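Local coordinates for protein peptidase M42 (Thaumarchaeota archaeon SCGC AB-539-E09, PDB 5DS0) that probably acts as a metal-dependent aminopeptidase of the M42 (TET) family, removing residues from the N-termini of peptides, and holds two cobalt ions in this crystal, at residues 167-180 against 321-334. Numbering follows the deposited sequence.
Sequences VIQNGRVAMGKAFD and TRHIHSHVGLLSLK. With CO (cobalt (II) ion), chain U; CO (cobalt (II) ion), chain T.
Phe-179 packs one ring face on Leu-331 and its edge on the backbone of Gly-329. CB already touches Leu-331 CD2 and Thr-321 CG2. With CG anti to the carbonyl carbon (chi1 -71°), the ring turns one face to Leu-331: CD2 of that leucine stands 3.7 Å from the Phe-179 ring centroid, 25° off the normal, a CH-pi contact displaced toward CG and CD1. On the CD2 side the ring edge meets backbone, Phe-179 CE2 lying 3.3 Å from Gly-329 O. CE1 and CZ, further out, lie near Leu-331 CG, CE1 also near its CD2. Replacing the ring with the methyl of an alanine is likely to strip Leu-331 CD2 of its aromatic face and open a gap beside Gly-329.

Strands 173-176 and 329-332 run antiparallel, as four backbone bonds testify, including Ala-174 N to Leu-331 O at 2.9 Å and Gly-329 N to Gly-176 O at 2.8 Å. On the sheet face away from the phenylalanine, extended Met-175 (a selenomethionine) runs alongside Leu-330; Met-175 CG lies 3.6 Å from Leu-330 CD2.

Next to Phe-179, Asp-180 bridges both cobalt ions: OD2 binds one at 1.9 Å, OD1 the other. His-325 NE2 joins the OD2-bound ion, its ring 18° from the carboxylate plane; Glu-215 completes that site, and His-66, Glu-214 and Glu-237 the second. In the mixed sheet the strand order here is 166-168, 173-176, 329-332, 314-322; helix 333-349 follows strand 329-332 directly, whereas Lys-177 and Ala-178 separate strand 173-176 from helix 179-197.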
ATOM      1  N   VAL C 167      48.464   8.941   4.604  1.00 30.76           N
ATOM      2  CA  VAL C 167      48.224  10.308   4.163  1.00 30.86           C
ATOM      3  C   VAL C 167      48.152  10.322   2.649  1.00 31.12           C
ATOM      4  O   VAL C 167      48.961   9.684   1.977  1.00 32.09           O
ATOM      5  CB  VAL C 167      49.335  11.256   4.619  1.00 31.27           C
ATOM      6  CG1 VAL C 167      49.041  12.675   4.159  1.00 31.47           C
ATOM      7  CG2 VAL C 167      49.476  11.223   6.130  1.00 30.95           C
ATOM      8  N   ILE C 168      47.190  11.062   2.111  1.00 30.81           N
ATOM      9  CA  ILE C 168      47.006  11.169   0.658  1.00 30.91           C
ATOM     10  C   ILE C 168      47.000  12.635   0.215  1.00 31.21           C
ATOM     11  O   ILE C 168      47.232  13.538   1.021  1.00 30.38           O
ATOM     12  CB  ILE C 168      45.720  10.441   0.213  1.00 30.22           C
ATOM     13  CG1 ILE C 168      44.503  10.989   0.948  1.00 29.66           C
ATOM     14  CG2 ILE C 168      45.864   8.950   0.460  1.00 30.09           C
ATOM     15  CD1 ILE C 168      43.188  10.522   0.372  1.00 29.48           C
ATOM     16  N   GLN C 169      46.747  12.858  -1.070  1.00 32.33           N
ATOM     17  CA  GLN C 169      46.693  14.213  -1.634  1.00 33.56           C
ATOM     18  C   GLN C 169      47.962  14.998  -1.336  1.00 34.85           C
ATOM     19  O   GLN C 169      47.919  16.075  -0.747  1.00 34.28           O
ATOM     20  CB  GLN C 169      45.467  14.953  -1.105  1.00 32.97           C
ATOM     21  CG  GLN C 169      44.160  14.442  -1.672  1.00 32.30           C
ATOM     22  CD  GLN C 169      43.981  14.815  -3.128  1.00 32.74           C
ATOM     23  OE1 GLN C 169      44.607  15.743  -3.627  1.00 33.84           O
ATOM     24  NE2 GLN C 169      43.095  14.121  -3.803  1.00 32.53           N
ATOM     25  N   ASN C 170      49.098  14.425  -1.727  1.00 36.61           N
ATOM     26  CA  ASN C 170      50.382  15.091  -1.574  1.00 38.10           C
ATOM     27  C   ASN C 170      50.568  15.589  -0.158  1.00 38.18           C
ATOM     28  O   ASN C 170      50.912  16.740   0.058  1.00 38.56           O
ATOM     29  CB  ASN C 170      50.486  16.274  -2.531  1.00 39.11           C
ATOM     30  CG  ASN C 170      50.120  15.902  -3.947  1.00 40.72           C
ATOM     31  OD1 ASN C 170      48.976  16.084  -4.389  1.00 40.46           O
ATOM     32  ND2 ASN C 170      51.082  15.308  -4.660  1.00 42.83           N
ATOM     33  N   GLY C 171      50.337  14.717   0.814  1.00 38.26           N
ATOM     34  CA  GLY C 171      50.621  15.040   2.212  1.00 38.26           C
ATOM     35  C   GLY C 171      49.605  15.923   2.918  1.00 37.78           C
ATOM     36  O   GLY C 171      49.820  16.262   4.066  1.00 38.03           O
ATOM     37  N   ARG C 172      48.490  16.244   2.261  1.00 37.87           N
ATOM     38  CA  ARG C 172      47.514  17.214   2.782  1.00 37.18           C
ATOM     39  C   ARG C 172      46.387  16.600   3.626  1.00 35.26           C
ATOM     40  O   ARG C 172      45.857  17.267   4.504  1.00 33.60           O
ATOM     41  CB  ARG C 172      46.862  17.984   1.626  1.00 38.11           C
ATOM     42  CG  ARG C 172      47.660  19.155   1.104  1.00 39.76           C
ATOM     43  CD  ARG C 172      46.836  20.018   0.157  1.00 41.36           C
ATOM     44  NE  ARG C 172      46.098  19.245  -0.856  1.00 42.94           N
ATOM     45  CZ  ARG C 172      46.554  18.873  -2.056  1.00 44.88           C
ATOM     46  NH1 ARG C 172      47.791  19.190  -2.445  1.00 46.94           N
ATOM     47  NH2 ARG C 172      45.763  18.180  -2.871  1.00 44.00           N
ATOM     48  N   VAL C 173      46.030  15.348   3.340  1.00 34.37           N
ATOM     49  CA  VAL C 173      44.806  14.728   3.868  1.00 33.66           C
ATOM     50  C   VAL C 173      45.060  13.370   4.493  1.00 33.52           C
ATOM     51  O   VAL C 173      45.638  12.493   3.864  1.00 33.57           O
ATOM     52  CB  VAL C 173      43.786  14.501   2.746  1.00 33.02           C
ATOM     53  CG1 VAL C 173      42.601  13.715   3.245  1.00 32.23           C
ATOM     54  CG2 VAL C 173      43.337  15.831   2.153  1.00 33.05           C
ATOM     55  N   ALA C 174      44.625  13.212   5.735  1.00 33.79           N
ATOM     56  CA  ALA C 174      44.844  11.985   6.490  1.00 34.48           C
ATOM     57  C   ALA C 174      43.690  11.024   6.279  1.00 34.67           C
ATOM     58  O   ALA C 174      42.537  11.449   6.233  1.00 34.26           O
ATOM     59  CB  ALA C 174      44.985  12.309   7.969  1.00 34.82           C
HETATM   60  N   MSE C 175      44.005   9.737   6.177  1.00 35.20           N
HETATM   61  CA  MSE C 175      43.004   8.710   5.904  1.00 35.96           C
HETATM   62  C   MSE C 175      43.140   7.597   6.897  1.00 34.53           C
HETATM   63  O   MSE C 175      44.227   7.066   7.088  1.00 34.86           O
HETATM   64  CB  MSE C 175      43.233   8.155   4.517  1.00 38.69           C
HETATM   65  CG  MSE C 175      42.178   7.136   4.098  1.00 41.71           C
HETATM   66 SE   MSE C 175      42.528   6.654   2.203  0.85 49.42          SE
HETATM   67  CE  MSE C 175      41.167   5.290   1.824  1.00 48.32           C
ATOM     68  N   GLY C 176      42.032   7.234   7.535  1.00 32.92           N
ATOM     69  CA  GLY C 176      42.020   6.183   8.527  1.00 32.32           C
ATOM     70  C   GLY C 176      40.791   6.227   9.396  1.00 31.90           C
ATOM     71  O   GLY C 176      39.812   6.900   9.082  1.00 32.46           O
ATOM     72  N   LYS C 177      40.806   5.443  10.465  1.00 32.26           N
ATOM     73  CA  LYS C 177      39.637   5.331  11.341  1.00 31.87           C
ATOM     74  C   LYS C 177      39.860   6.124  12.607  1.00 31.50           C
ATOM     75  O   LYS C 177      40.942   6.651  12.847  1.00 31.41           O
ATOM     76  CB  LYS C 177      39.374   3.877  11.708  1.00 32.16           C
ATOM     77  CG  LYS C 177      40.382   3.290  12.693  1.00 32.77           C
ATOM     78  CD  LYS C 177      40.024   1.867  13.072  1.00 33.01           C
ATOM     79  CE  LYS C 177      41.130   1.193  13.860  1.00 33.59           C
ATOM     80  NZ  LYS C 177      41.091   1.613  15.279  1.00 34.27           N
ATOM     81  N   ALA C 178      38.804   6.223  13.398  1.00 31.12           N
ATOM     82  CA  ALA C 178      38.865   6.776  14.746  1.00 31.15           C
ATOM     83  C   ALA C 178      39.264   8.245  14.848  1.00 31.39           C
ATOM     84  O   ALA C 178      39.587   8.712  15.942  1.00 32.36           O
ATOM     85  CB  ALA C 178      39.772   5.919  15.613  1.00 31.49           C
ATOM     86  N   PHE C 179      39.222   8.993  13.746  1.00 31.40           N
ATOM     87  CA  PHE C 179      39.447  10.429  13.843  1.00 31.33           C
ATOM     88  C   PHE C 179      38.515  11.008  14.905  1.00 30.69           C
ATOM     89  O   PHE C 179      38.923  11.873  15.659  1.00 31.39           O
ATOM     90  CB  PHE C 179      39.224  11.131  12.516  1.00 31.63           C
ATOM     91  CG  PHE C 179      40.284  10.849  11.493  1.00 32.29           C
ATOM     92  CD1 PHE C 179      41.623  10.945  11.815  1.00 32.91           C
ATOM     93  CD2 PHE C 179      39.941  10.527  10.196  1.00 32.55           C
ATOM     94  CE1 PHE C 179      42.595  10.699  10.870  1.00 32.92           C
ATOM     95  CE2 PHE C 179      40.914  10.282   9.247  1.00 32.67           C
ATOM     96  CZ  PHE C 179      42.240  10.358   9.590  1.00 32.90           C
ATOM     97  N   ASP C 180      37.282  10.515  14.954  1.00 29.65           N
ATOM     98  CA  ASP C 180      36.335  10.860  15.989  1.00 29.19           C
ATOM     99  C   ASP C 180      36.612   9.953  17.165  1.00 29.86           C
ATOM    100  O   ASP C 180      36.224   8.788  17.121  1.00 30.85           O
ATOM    101  CB  ASP C 180      34.920  10.625  15.456  1.00 28.67           C
ATOM    102  CG  ASP C 180      33.841  10.924  16.468  1.00 28.31           C
ATOM    103  OD1 ASP C 180      34.126  11.551  17.516  1.00 28.36           O
ATOM    104  OD2 ASP C 180      32.682  10.525  16.202  1.00 28.04           O
ATOM    105  N   THR C 321      35.588  16.520   9.202  1.00 32.26           N
ATOM    106  CA  THR C 321      36.014  15.163   8.886  1.00 31.35           C
ATOM    107  C   THR C 321      34.951  14.526   8.003  1.00 31.54           C
ATOM    108  O   THR C 321      33.777  14.678   8.262  1.00 31.96           O
ATOM    109  CB  THR C 321      36.151  14.327  10.168  1.00 30.58           C
ATOM    110  OG1 THR C 321      37.082  14.970  11.054  1.00 30.66           O
ATOM    111  CG2 THR C 321      36.623  12.919   9.868  1.00 30.06           C
ATOM    112  N   ARG C 322      35.373  13.844   6.947  1.00 31.40           N
ATOM    113  CA  ARG C 322      34.457  13.160   6.055  1.00 32.12           C
ATOM    114  C   ARG C 322      34.339  11.704   6.471  1.00 32.21           C
ATOM    115  O   ARG C 322      35.329  11.075   6.817  1.00 32.51           O
ATOM    116  CB  ARG C 322      34.960  13.230   4.624  1.00 32.84           C
ATOM    117  CG  ARG C 322      35.136  14.643   4.084  1.00 33.63           C
ATOM    118  CD  ARG C 322      35.578  14.593   2.630  1.00 34.55           C
ATOM    119  NE  ARG C 322      35.719  15.904   1.986  1.00 35.71           N
ATOM    120  CZ  ARG C 322      36.190  16.084   0.748  1.00 37.45           C
ATOM    121  NH1 ARG C 322      36.566  15.046   0.008  1.00 37.92           N
ATOM    122  NH2 ARG C 322      36.299  17.301   0.236  1.00 38.94           N
ATOM    123  N   HIS C 323      33.122  11.186   6.472  1.00 33.14           N
ATOM    124  CA  HIS C 323      32.846   9.781   6.743  1.00 33.79           C
ATOM    125  C   HIS C 323      33.215   9.300   8.153  1.00 33.71           C
ATOM    126  O   HIS C 323      33.895   8.273   8.324  1.00 34.49           O
ATOM    127  CB  HIS C 323      33.511   8.903   5.679  1.00 34.02           C
ATOM    128  CG  HIS C 323      33.496   9.506   4.312  1.00 34.54           C
ATOM    129  ND1 HIS C 323      32.331   9.810   3.647  1.00 35.19           N
ATOM    130  CD2 HIS C 323      34.507   9.878   3.491  1.00 34.69           C
ATOM    131  CE1 HIS C 323      32.625  10.350   2.478  1.00 36.00           C
ATOM    132  NE2 HIS C 323      33.938  10.395   2.355  1.00 35.20           N
ATOM    133  N   ILE C 324      32.749  10.022   9.161  1.00 33.57           N
ATOM    134  CA  ILE C 324      32.937   9.572  10.536  1.00 33.55           C
ATOM    135  C   ILE C 324      31.998   8.400  10.840  1.00 33.99           C
ATOM    136  O   ILE C 324      31.131   8.087  10.039  1.00 33.68           O
ATOM    137  CB  ILE C 324      32.706  10.692  11.553  1.00 34.02           C
ATOM    138  CG1 ILE C 324      31.278  11.218  11.462  1.00 35.72           C
ATOM    139  CG2 ILE C 324      33.695  11.815  11.320  1.00 33.87           C
ATOM    140  CD1 ILE C 324      30.861  12.041  12.668  1.00 36.42           C
ATOM    141  N   HIS C 325      32.205   7.749  11.990  1.00 33.52           N
ATOM    142  CA  HIS C 325      31.423   6.586  12.381  1.00 34.22           C
ATOM    143  C   HIS C 325      31.375   5.545  11.250  1.00 34.64           C
ATOM    144  O   HIS C 325      30.338   4.941  10.971  1.00 36.03           O
ATOM    145  CB  HIS C 325      30.011   7.007  12.800  1.00 35.18           C
ATOM    146  CG  HIS C 325      29.955   7.712  14.123  1.00 35.02           C
ATOM    147  ND1 HIS C 325      28.912   7.538  15.005  1.00 36.17           N
ATOM    148  CD2 HIS C 325      30.810   8.584  14.717  1.00 33.58           C
ATOM    149  CE1 HIS C 325      29.122   8.276  16.081  1.00 35.80           C
ATOM    150  NE2 HIS C 325      30.273   8.906  15.939  1.00 34.01           N
ATOM    151  N   SER C 326      32.517   5.350  10.604  1.00 34.10           N
ATOM    152  CA  SER C 326      32.665   4.362   9.552  1.00 34.34           C
ATOM    153  C   SER C 326      34.115   3.856   9.558  1.00 32.33           C
ATOM    154  O   SER C 326      34.941   4.366  10.286  1.00 31.41           O
ATOM    155  CB  SER C 326      32.244   4.961   8.191  1.00 35.58           C
ATOM    156  OG  SER C 326      33.329   5.508   7.449  1.00 35.96           O
ATOM    157  N   HIS C 327      34.417   2.852   8.751  1.00 31.66           N
ATOM    158  CA  HIS C 327      35.760   2.269   8.762  1.00 30.54           C
ATOM    159  C   HIS C 327      36.855   3.246   8.387  1.00 29.20           C
ATOM    160  O   HIS C 327      37.970   3.151   8.891  1.00 29.27           O
ATOM    161  CB  HIS C 327      35.845   1.044   7.841  1.00 30.80           C
ATOM    162  CG  HIS C 327      35.393  -0.213   8.497  1.00 31.63           C
ATOM    163  ND1 HIS C 327      34.110  -0.381   8.968  1.00 32.69           N
ATOM    164  CD2 HIS C 327      36.054  -1.356   8.782  1.00 32.11           C
ATOM    165  CE1 HIS C 327      34.000  -1.576   9.518  1.00 33.44           C
ATOM    166  NE2 HIS C 327      35.165  -2.191   9.411  1.00 33.27           N
ATOM    167  N   VAL C 328      36.565   4.161   7.484  1.00 28.36           N
ATOM    168  CA  VAL C 328      37.602   5.037   6.991  1.00 27.70           C
ATOM    169  C   VAL C 328      37.057   6.424   6.719  1.00 27.26           C
ATOM    170  O   VAL C 328      36.020   6.595   6.094  1.00 27.29           O
ATOM    171  CB  VAL C 328      38.320   4.408   5.762  1.00 27.86           C
ATOM    172  CG1 VAL C 328      37.339   4.016   4.678  1.00 28.34           C
ATOM    173  CG2 VAL C 328      39.381   5.340   5.204  1.00 27.78           C
ATOM    174  N   GLY C 329      37.783   7.419   7.205  1.00 27.29           N
ATOM    175  CA  GLY C 329      37.380   8.813   7.075  1.00 27.74           C
ATOM    176  C   GLY C 329      38.539   9.629   6.574  1.00 27.86           C
ATOM    177  O   GLY C 329      39.639   9.123   6.471  1.00 27.25           O
ATOM    178  N   LEU C 330      38.287  10.903   6.271  1.00 28.93           N
ATOM    179  CA  LEU C 330      39.341  11.806   5.797  1.00 29.73           C
ATOM    180  C   LEU C 330      39.274  13.115   6.546  1.00 30.06           C
ATOM    181  O   LEU C 330      38.192  13.610   6.811  1.00 29.75           O
ATOM    182  CB  LEU C 330      39.153  12.098   4.319  1.00 30.19           C
ATOM    183  CG  LEU C 330      39.115  10.881   3.407  1.00 30.53           C
ATOM    184  CD1 LEU C 330      38.608  11.271   2.035  1.00 31.27           C
ATOM    185  CD2 LEU C 330      40.497  10.262   3.307  1.00 30.80           C
ATOM    186  N   LEU C 331      40.429  13.680   6.875  1.00 30.98           N
ATOM    187  CA  LEU C 331      40.471  15.053   7.381  1.00 31.70           C
ATOM    188  C   LEU C 331      41.712  15.791   6.891  1.00 32.04           C
ATOM    189  O   LEU C 331      42.653  15.164   6.430  1.00 31.49           O
ATOM    190  CB  LEU C 331      40.360  15.083   8.917  1.00 31.73           C
ATOM    191  CG  LEU C 331      41.383  14.351   9.780  1.00 32.04           C
ATOM    192  CD1 LEU C 331      42.726  15.063   9.791  1.00 33.14           C
ATOM    193  CD2 LEU C 331      40.870  14.263  11.196  1.00 31.97           C
ATOM    194  N   SER C 332      41.686  17.119   7.018  1.00 32.83           N
ATOM    195  CA  SER C 332      42.775  17.984   6.557  1.00 33.90           C
ATOM    196  C   SER C 332      43.810  18.231   7.658  1.00 34.04           C
ATOM    197  O   SER C 332      43.465  18.652   8.755  1.00 33.71           O
ATOM    198  CB  SER C 332      42.206  19.316   6.095  1.00 34.46           C
ATOM    199  OG  SER C 332      43.212  20.310   6.005  1.00 36.96           O
ATOM    200  N   LEU C 333      45.080  17.983   7.361  1.00 35.05           N
ATOM    201  CA  LEU C 333      46.156  18.251   8.318  1.00 35.57           C
ATOM    202  C   LEU C 333      46.321  19.738   8.573  1.00 36.93           C
ATOM    203  O   LEU C 333      46.757  20.136   9.650  1.00 37.21           O
ATOM    204  CB  LEU C 333      47.475  17.674   7.832  1.00 36.19           C
ATOM    205  CG  LEU C 333      47.464  16.155   7.768  1.00 36.37           C
ATOM    206  CD1 LEU C 333      48.781  15.669   7.199  1.00 37.76           C
ATOM    207  CD2 LEU C 333      47.216  15.534   9.140  1.00 35.89           C
ATOM    208  N   LYS C 334      45.982  20.548   7.574  1.00 38.08           N
ATOM    209  CA  LYS C 334      45.999  21.983   7.706  1.00 38.81           C
ATOM    210  C   LYS C 334      44.943  22.460   8.707  1.00 38.33           C
ATOM    211  O   LYS C 334      45.250  23.292   9.561  1.00 38.54           O
ATOM    212  CB  LYS C 334      45.764  22.622   6.352  1.00 40.20           C
ATOM    213  CG  LYS C 334      45.968  24.120   6.347  1.00 41.79           C
ATOM    214  CD  LYS C 334      45.431  24.734   5.074  1.00 43.80           C
ATOM    215  CE  LYS C 334      45.534  26.245   5.150  1.00 46.08           C
ATOM    216  NZ  LYS C 334      44.774  26.905   4.045  1.00 48.07           N
TER
HETATM  217 CO    CO U 402      31.229  10.224  17.334  1.00 29.98          CO
HETATM  218 CO    CO T 401      32.781  12.181  18.853  1.00 22.75          CO